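Local coordinates for protein 6-phosphogluconolactonase (Trypanosoma cruzi, PDB 6VYE) that probably hydrolyses 6-phosphogluconolactone to 6-phosphogluconate, the lactonase step of the oxidative pentose phosphate pathway, at residues F11-L24 / V257-C271. Residues are numbered along the deposited sequence; the frame is centred on the assembly and turned at random.
Sequences FKPKIIVCGSPAEL and VTFILDKEIAENLTC. Unlike the reference sequence in segment 257-271: E267 (reference Gly).
L261 O is gripped twice by the neighbouring strand: C18 N donates to it over 2.6 Å, nearly straight at 172°, and V17 CA makes a CA-H...O contact. Five backbone hydrogen bonds run from K14 N to V257 O up to C18 N to L261 O, and the axes of the short segments 14-18 and 257-262 approach to 4.5 Å, in keeping with the parallel bridges from K14-T258 to V17-L261. Strand 14-18 is the outermost of the mixed sheet, while T258 and I260 also bond to strand 219-224.

On one face, I15 CG2 meets L261 CD1 at 3.7 Å, and I15 CD1 reaches L269 CD2. V17 splits its branches: CG1, anti to the backbone N (chi1 -180°), touches K263 CD at 3.9 Å, whereas CG2 sits against A266 CB and C271 CB. On the other face, L24 and I260 slide past each other in opposite directions, L24 CG lying 3.9 Å from I260 CG2, and V27 of helix 24-38 covers I16, C18 and I260.

At the start of the ladder the edge of F11 is turned toward the face of F259 in an offset edge-to-face pair, ring centroids 5.7 Å apart and planes at 67°; P13 CD covers the centre of one F11 face. At the other end D262 OD1 accepts from I265 N at 3.0 Å in an Asx motif, and from G226 N, while P21 CG lies 3.3 Å from D262 OD2. The five bonds define the register, with I15 opposite F259 and V17 opposite L261, and apolar side chains pack on both faces of the edge pair.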
ATOM      1  N   PHE A  11       5.880   0.413  19.980  1.00 27.40           N
ATOM      2  CA  PHE A  11       5.336   0.803  18.659  1.00 23.99           C
ATOM      3  C   PHE A  11       4.014   1.489  18.960  1.00 21.33           C
ATOM      4  O   PHE A  11       3.123   0.811  19.430  1.00 20.78           O
ATOM      5  CB  PHE A  11       5.199  -0.430  17.773  1.00 22.81           C
ATOM      6  CG  PHE A  11       4.510  -0.200  16.455  1.00 19.52           C
ATOM      7  CD1 PHE A  11       4.941   0.805  15.607  1.00 18.13           C
ATOM      8  CD2 PHE A  11       3.463  -1.011  16.058  1.00 19.50           C
ATOM      9  CE1 PHE A  11       4.353   0.984  14.367  1.00 19.23           C
ATOM     10  CE2 PHE A  11       2.843  -0.791  14.836  1.00 21.14           C
ATOM     11  CZ  PHE A  11       3.312   0.182  13.979  1.00 18.45           C
ATOM     12  N   LYS A  12       3.943   2.795  18.737  1.00 24.43           N
ATOM     13  CA  LYS A  12       2.776   3.650  19.093  1.00 26.86           C
ATOM     14  C   LYS A  12       2.225   4.287  17.819  1.00 24.31           C
ATOM     15  O   LYS A  12       2.248   5.489  17.646  1.00 23.18           O
ATOM     16  CB  LYS A  12       3.183   4.657  20.172  1.00 28.84           C
ATOM     17  CG  LYS A  12       3.804   4.024  21.421  1.00 32.01           C
ATOM     18  CD  LYS A  12       2.801   3.495  22.440  1.00 35.49           C
ATOM     19  CE  LYS A  12       3.286   2.308  23.256  1.00 35.73           C
ATOM     20  NZ  LYS A  12       3.069   2.516  24.706  1.00 37.92           N
ATOM     21  N   PRO A  13       1.660   3.512  16.868  1.00 23.95           N
ATOM     22  CA  PRO A  13       0.900   4.130  15.793  1.00 22.65           C
ATOM     23  C   PRO A  13      -0.355   4.807  16.358  1.00 20.92           C
ATOM     24  O   PRO A  13      -0.770   4.494  17.461  1.00 19.76           O
ATOM     25  CB  PRO A  13       0.525   2.948  14.909  1.00 22.64           C
ATOM     26  CG  PRO A  13       0.433   1.801  15.889  1.00 23.37           C
ATOM     27  CD  PRO A  13       1.601   2.042  16.825  1.00 22.79           C
ATOM     28  N   LYS A  14      -0.888   5.755  15.593  1.00 19.80           N
ATOM     29  CA  LYS A  14      -2.216   6.356  15.820  1.00 19.92           C
ATOM     30  C   LYS A  14      -3.227   5.262  15.496  1.00 18.86           C
ATOM     31  O   LYS A  14      -3.163   4.708  14.374  1.00 19.63           O
ATOM     32  CB  LYS A  14      -2.321   7.611  14.942  1.00 22.80           C
ATOM     33  CG  LYS A  14      -3.675   8.298  14.909  1.00 24.77           C
ATOM     34  CD  LYS A  14      -3.978   9.027  16.196  1.00 26.56           C
ATOM     35  CE  LYS A  14      -5.339   9.680  16.193  1.00 29.00           C
ATOM     36  NZ  LYS A  14      -5.865   9.793  17.577  1.00 31.80           N
ATOM     37  N   ILE A  15      -4.042   4.862  16.456  1.00 19.55           N
ATOM     38  CA  ILE A  15      -5.045   3.781  16.218  1.00 21.95           C
ATOM     39  C   ILE A  15      -6.411   4.455  16.176  1.00 20.28           C
ATOM     40  O   ILE A  15      -6.694   5.202  17.075  1.00 20.27           O
ATOM     41  CB  ILE A  15      -4.912   2.626  17.245  1.00 24.74           C
ATOM     42  CG1 ILE A  15      -3.560   1.917  17.073  1.00 25.45           C
ATOM     43  CG2 ILE A  15      -6.064   1.635  17.128  1.00 25.07           C
ATOM     44  CD1 ILE A  15      -3.194   0.927  18.158  1.00 24.00           C
ATOM     45  N   ILE A  16      -7.153   4.290  15.087  1.00 19.58           N
ATOM     46  CA  ILE A  16      -8.572   4.722  14.995  1.00 19.46           C
ATOM     47  C   ILE A  16      -9.449   3.471  14.825  1.00 19.38           C
ATOM     48  O   ILE A  16      -9.293   2.713  13.840  1.00 17.78           O
ATOM     49  CB  ILE A  16      -8.781   5.746  13.867  1.00 20.21           C
ATOM     50  CG1 ILE A  16      -7.773   6.893  13.944  1.00 22.40           C
ATOM     51  CG2 ILE A  16     -10.219   6.256  13.893  1.00 21.26           C
ATOM     52  CD1 ILE A  16      -7.753   7.765  12.694  1.00 22.33           C
ATOM     53  N   VAL A  17     -10.321   3.236  15.789  1.00 21.09           N
ATOM     54  CA  VAL A  17     -11.279   2.100  15.802  1.00 22.68           C
ATOM     55  C   VAL A  17     -12.640   2.646  15.371  1.00 22.82           C
ATOM     56  O   VAL A  17     -13.147   3.499  16.062  1.00 23.17           O
ATOM     57  CB  VAL A  17     -11.318   1.466  17.205  1.00 22.51           C
ATOM     58  CG1 VAL A  17     -12.272   0.298  17.268  1.00 23.09           C
ATOM     59  CG2 VAL A  17      -9.930   1.056  17.653  1.00 21.77           C
ATOM     60  N   CYS A  18     -13.201   2.154  14.278  1.00 25.71           N
ATOM     61  CA  CYS A  18     -14.543   2.543  13.766  1.00 30.98           C
ATOM     62  C   CYS A  18     -15.596   1.507  14.188  1.00 37.43           C
ATOM     63  O   CYS A  18     -15.301   0.273  14.111  1.00 38.67           O
ATOM     64  CB  CYS A  18     -14.508   2.679  12.247  1.00 29.15           C
ATOM     65  SG  CYS A  18     -13.016   3.532  11.677  1.00 29.05           S
ATOM     66  N   GLY A  19     -16.794   1.980  14.559  1.00 45.39           N
ATOM     67  CA  GLY A  19     -17.911   1.141  15.055  1.00 50.13           C
ATOM     68  C   GLY A  19     -18.385   0.139  14.011  1.00 58.76           C
ATOM     69  O   GLY A  19     -18.575  -1.070  14.348  1.00 59.15           O
ATOM     70  N   SER A  20     -18.593   0.622  12.782  1.00 57.89           N
ATOM     71  CA  SER A  20     -19.045  -0.190  11.629  1.00 56.42           C
ATOM     72  C   SER A  20     -17.922  -0.249  10.610  1.00 55.44           C
ATOM     73  O   SER A  20     -17.483   0.791  10.128  1.00 59.89           O
ATOM     74  CB  SER A  20     -20.301   0.377  11.026  1.00 56.40           C
ATOM     75  OG  SER A  20     -20.358   1.778  11.230  1.00 49.58           O
ATOM     76  N   PRO A  21     -17.432  -1.460  10.267  1.00 54.27           N
ATOM     77  CA  PRO A  21     -16.480  -1.644   9.169  1.00 53.33           C
ATOM     78  C   PRO A  21     -16.716  -0.788   7.911  1.00 55.40           C
ATOM     79  O   PRO A  21     -15.767  -0.587   7.174  1.00 58.88           O
ATOM     80  CB  PRO A  21     -16.643  -3.129   8.822  1.00 50.76           C
ATOM     81  CG  PRO A  21     -16.970  -3.763  10.163  1.00 51.43           C
ATOM     82  CD  PRO A  21     -17.761  -2.728  10.939  1.00 50.55           C
ATOM     83  N   ALA A  22     -17.943  -0.300   7.693  1.00 56.74           N
ATOM     84  CA  ALA A  22     -18.315   0.567   6.548  1.00 53.74           C
ATOM     85  C   ALA A  22     -17.981   2.053   6.831  1.00 52.93           C
ATOM     86  O   ALA A  22     -18.266   2.905   5.958  1.00 53.99           O
ATOM     87  CB  ALA A  22     -19.779   0.357   6.226  1.00 54.00           C
ATOM     88  N   GLU A  23     -17.391   2.359   7.992  1.00 48.09           N
ATOM     89  CA  GLU A  23     -16.921   3.709   8.409  1.00 42.62           C
ATOM     90  C   GLU A  23     -15.411   3.850   8.119  1.00 36.31           C
ATOM     91  O   GLU A  23     -14.911   4.972   8.193  1.00 33.61           O
ATOM     92  CB  GLU A  23     -17.265   3.854   9.894  1.00 52.69           C
ATOM     93  CG  GLU A  23     -17.181   5.265  10.483  1.00 58.97           C
ATOM     94  CD  GLU A  23     -17.192   5.286  12.016  1.00 65.89           C
ATOM     95  OE1 GLU A  23     -16.546   6.195  12.621  1.00 62.38           O
ATOM     96  OE2 GLU A  23     -17.830   4.372  12.617  1.00 60.23           O
ATOM     97  N   LEU A  24     -14.700   2.762   7.799  1.00 28.59           N
ATOM     98  CA  LEU A  24     -13.228   2.783   7.606  1.00 31.11           C
ATOM     99  C   LEU A  24     -12.878   3.656   6.392  1.00 29.45           C
ATOM    100  O   LEU A  24     -11.951   4.492   6.562  1.00 27.47           O
ATOM    101  CB  LEU A  24     -12.638   1.369   7.466  1.00 31.25           C
ATOM    102  CG  LEU A  24     -12.237   0.712   8.788  1.00 29.26           C
ATOM    103  CD1 LEU A  24     -13.444   0.106   9.459  1.00 28.65           C
ATOM    104  CD2 LEU A  24     -11.162  -0.337   8.597  1.00 32.25           C
ATOM    105  N   VAL A 257       2.407   6.840  11.260  1.00 18.72           N
ATOM    106  CA  VAL A 257       1.673   5.565  11.033  1.00 19.53           C
ATOM    107  C   VAL A 257       0.285   5.665  11.640  1.00 16.58           C
ATOM    108  O   VAL A 257       0.194   5.949  12.831  1.00 16.61           O
ATOM    109  CB  VAL A 257       2.428   4.345  11.602  1.00 18.67           C
ATOM    110  CG1 VAL A 257       1.639   3.056  11.415  1.00 20.18           C
ATOM    111  CG2 VAL A 257       3.783   4.210  10.951  1.00 19.80           C
ATOM    112  N   THR A 258      -0.743   5.388  10.841  1.00 16.55           N
ATOM    113  CA  THR A 258      -2.163   5.326  11.284  1.00 15.89           C
ATOM    114  C   THR A 258      -2.715   3.953  10.944  1.00 15.28           C
ATOM    115  O   THR A 258      -2.624   3.586   9.781  1.00 14.80           O
ATOM    116  CB  THR A 258      -3.035   6.405  10.632  1.00 17.23           C
ATOM    117  OG1 THR A 258      -2.349   7.645  10.795  1.00 17.55           O
ATOM    118  CG2 THR A 258      -4.414   6.536  11.244  1.00 17.36           C
ATOM    119  N   PHE A 259      -3.203   3.227  11.958  1.00 14.68           N
ATOM    120  CA  PHE A 259      -3.989   1.973  11.819  1.00 15.04           C
ATOM    121  C   PHE A 259      -5.469   2.337  11.984  1.00 15.44           C
ATOM    122  O   PHE A 259      -5.856   2.965  13.003  1.00 14.72           O
ATOM    123  CB  PHE A 259      -3.563   0.916  12.850  1.00 14.80           C
ATOM    124  CG  PHE A 259      -2.243   0.221  12.613  1.00 14.75           C
ATOM    125  CD1 PHE A 259      -1.913  -0.902  13.352  1.00 14.81           C
ATOM    126  CD2 PHE A 259      -1.299   0.721  11.732  1.00 15.14           C
ATOM    127  CE1 PHE A 259      -0.700  -1.542  13.182  1.00 16.72           C
ATOM    128  CE2 PHE A 259      -0.096   0.060  11.534  1.00 15.89           C
ATOM    129  CZ  PHE A 259       0.202  -1.076  12.252  1.00 16.14           C
ATOM    130  N   ILE A 260      -6.269   2.027  10.966  1.00 15.02           N
ATOM    131  CA  ILE A 260      -7.731   2.279  10.955  1.00 15.10           C
ATOM    132  C   ILE A 260      -8.388   0.902  11.018  1.00 15.59           C
ATOM    133  O   ILE A 260      -8.186   0.082  10.104  1.00 15.29           O
ATOM    134  CB  ILE A 260      -8.124   3.149   9.733  1.00 15.97           C
ATOM    135  CG1 ILE A 260      -7.248   4.403   9.637  1.00 16.08           C
ATOM    136  CG2 ILE A 260      -9.611   3.487   9.728  1.00 15.54           C
ATOM    137  CD1 ILE A 260      -7.627   5.329   8.475  1.00 16.23           C
ATOM    138  N   LEU A 261      -9.084   0.635  12.118  1.00 17.43           N
ATOM    139  CA  LEU A 261      -9.599  -0.706  12.490  1.00 17.74           C
ATOM    140  C   LEU A 261     -11.121  -0.676  12.686  1.00 20.52           C
ATOM    141  O   LEU A 261     -11.678   0.395  13.040  1.00 19.12           O
ATOM    142  CB  LEU A 261      -8.911  -1.107  13.794  1.00 17.61           C
ATOM    143  CG  LEU A 261      -7.394  -0.979  13.802  1.00 17.00           C
ATOM    144  CD1 LEU A 261      -6.844  -1.400  15.154  1.00 19.02           C
ATOM    145  CD2 LEU A 261      -6.781  -1.834  12.701  1.00 17.02           C
ATOM    146  N   ASP A 262     -11.764  -1.834  12.540  1.00 21.91           N
ATOM    147  CA  ASP A 262     -13.150  -2.068  13.015  1.00 25.45           C
ATOM    148  C   ASP A 262     -13.065  -2.565  14.467  1.00 26.12           C
ATOM    149  O   ASP A 262     -11.940  -2.849  14.938  1.00 25.04           O
ATOM    150  CB  ASP A 262     -13.922  -2.987  12.057  1.00 28.49           C
ATOM    151  CG  ASP A 262     -13.620  -4.475  12.174  1.00 31.64           C
ATOM    152  OD1 ASP A 262     -12.473  -4.836  12.552  1.00 30.58           O
ATOM    153  OD2 ASP A 262     -14.534  -5.270  11.884  1.00 40.59           O
ATOM    154  N   LYS A 263     -14.211  -2.651  15.145  1.00 28.66           N
ATOM    155  CA  LYS A 263     -14.349  -3.103  16.558  1.00 28.93           C
ATOM    156  C   LYS A 263     -13.842  -4.540  16.672  1.00 27.11           C
ATOM    157  O   LYS A 263     -13.070  -4.812  17.579  1.00 30.21           O
ATOM    158  CB  LYS A 263     -15.807  -3.026  17.019  1.00 34.17           C
ATOM    159  CG  LYS A 263     -16.382  -1.627  17.148  1.00 41.30           C
ATOM    160  CD  LYS A 263     -15.872  -0.887  18.366  1.00 48.22           C
ATOM    161  CE  LYS A 263     -16.650   0.377  18.660  1.00 51.07           C
ATOM    162  NZ  LYS A 263     -15.747   1.554  18.713  1.00 51.55           N
ATOM    163  N   GLU A 264     -14.256  -5.419  15.758  1.00 26.96           N
ATOM    164  CA  GLU A 264     -14.019  -6.881  15.838  1.00 25.77           C
ATOM    165  C   GLU A 264     -12.504  -7.164  15.803  1.00 26.73           C
ATOM    166  O   GLU A 264     -12.060  -8.038  16.568  1.00 24.68           O
ATOM    167  CB  GLU A 264     -14.798  -7.593  14.741  1.00 27.12           C
ATOM    168  CG  GLU A 264     -16.289  -7.660  15.025  1.00 32.32           C
ATOM    169  CD  GLU A 264     -16.714  -8.583  16.173  1.00 36.87           C
ATOM    170  OE1 GLU A 264     -16.145  -9.684  16.308  1.00 40.58           O
ATOM    171  OE2 GLU A 264     -17.607  -8.205  16.950  1.00 38.45           O
ATOM    172  N   ILE A 265     -11.712  -6.487  14.959  1.00 24.07           N
ATOM    173  CA  ILE A 265     -10.238  -6.763  14.889  1.00 24.53           C
ATOM    174  C   ILE A 265      -9.534  -6.174  16.116  1.00 23.71           C
ATOM    175  O   ILE A 265      -8.484  -6.728  16.490  1.00 26.86           O
ATOM    176  CB  ILE A 265      -9.590  -6.290  13.571  1.00 24.81           C
ATOM    177  CG1 ILE A 265      -8.260  -7.026  13.319  1.00 24.29           C
ATOM    178  CG2 ILE A 265      -9.445  -4.767  13.532  1.00 23.72           C
ATOM    179  CD1 ILE A 265      -7.636  -6.744  11.980  1.00 24.03           C
ATOM    180  N   ALA A 266     -10.114  -5.140  16.735  1.00 25.68           N
ATOM    181  CA  ALA A 266      -9.514  -4.319  17.808  1.00 28.77           C
ATOM    182  C   ALA A 266      -9.913  -4.798  19.219  1.00 31.40           C
ATOM    183  O   ALA A 266      -9.574  -4.073  20.172  1.00 32.85           O
ATOM    184  CB  ALA A 266      -9.918  -2.880  17.600  1.00 27.92           C
ATOM    185  N   GLU A 267     -10.489  -5.995  19.390  1.00 35.05           N
ATOM    186  CA  GLU A 267     -11.042  -6.469  20.702  1.00 42.29           C
ATOM    187  C   GLU A 267      -9.939  -6.601  21.767  1.00 40.06           C
ATOM    188  O   GLU A 267     -10.242  -6.335  22.922  1.00 40.68           O
ATOM    189  CB  GLU A 267     -11.832  -7.778  20.564  1.00 46.28           C
ATOM    190  CG  GLU A 267     -12.543  -7.908  19.221  1.00 50.80           C
ATOM    191  CD  GLU A 267     -13.820  -8.734  19.114  1.00 50.82           C
ATOM    192  OE1 GLU A 267     -14.777  -8.436  19.866  1.00 50.76           O
ATOM    193  OE2 GLU A 267     -13.870  -9.644  18.225  1.00 41.97           O
ATOM    194  N   ASN A 268      -8.690  -6.924  21.421  1.00 50.18           N
ATOM    195  CA  ASN A 268      -7.587  -7.086  22.417  1.00 55.41           C
ATOM    196  C   ASN A 268      -6.712  -5.823  22.545  1.00 59.45           C
ATOM    197  O   ASN A 268      -5.814  -5.817  23.411  1.00 62.26           O
ATOM    198  CB  ASN A 268      -6.708  -8.295  22.091  1.00 60.80           C
ATOM    199  CG  ASN A 268      -7.470  -9.606  22.106  1.00 64.29           C
ATOM    200  OD1 ASN A 268      -8.262  -9.878  23.013  1.00 60.92           O
ATOM    201  ND2 ASN A 268      -7.214 -10.441  21.116  1.00 69.73           N
ATOM    202  N   LEU A 269      -6.926  -4.790  21.731  1.00 59.26           N
ATOM    203  CA  LEU A 269      -6.146  -3.526  21.821  1.00 64.67           C
ATOM    204  C   LEU A 269      -6.638  -2.716  23.023  1.00 74.67           C
ATOM    205  O   LEU A 269      -7.825  -2.850  23.371  1.00 78.47           O
ATOM    206  CB  LEU A 269      -6.314  -2.720  20.531  1.00 63.20           C
ATOM    207  CG  LEU A 269      -5.273  -2.978  19.446  1.00 63.73           C
ATOM    208  CD1 LEU A 269      -5.116  -4.467  19.166  1.00 65.40           C
ATOM    209  CD2 LEU A 269      -5.641  -2.222  18.177  1.00 62.08           C
ATOM    210  N   THR A 270      -5.764  -1.887  23.605  1.00 81.33           N
ATOM    211  CA  THR A 270      -6.144  -0.771  24.515  1.00 83.70           C
ATOM    212  C   THR A 270      -6.236   0.516  23.675  1.00 84.40           C
ATOM    213  O   THR A 270      -5.990   1.594  24.243  1.00 90.90           O
ATOM    214  CB  THR A 270      -5.225  -0.737  25.749  1.00 81.57           C
ATOM    215  OG1 THR A 270      -3.860  -0.795  25.335  1.00 82.82           O
ATOM    216  CG2 THR A 270      -5.510  -1.875  26.707  1.00 74.29           C
ATOM    217  N   CYS A 271      -6.589   0.367  22.381  1.00 89.99           N
ATOM    218  CA  CYS A 271      -6.961   1.398  21.357  1.00 84.74           C
ATOM    219  C   CYS A 271      -6.223   2.725  21.576  1.00 89.05           C
ATOM    220  O   CYS A 271      -6.771   3.810  21.833  1.00 89.46           O
ATOM    221  CB  CYS A 271      -8.468   1.619  21.346  1.00 81.52           C
ATOM    222  SG  CYS A 271      -9.394   0.163  21.894  1.00 85.68           S
ATOM    223  OXT CYS A 271      -5.003   2.710  21.476  1.00 95.49           O
TER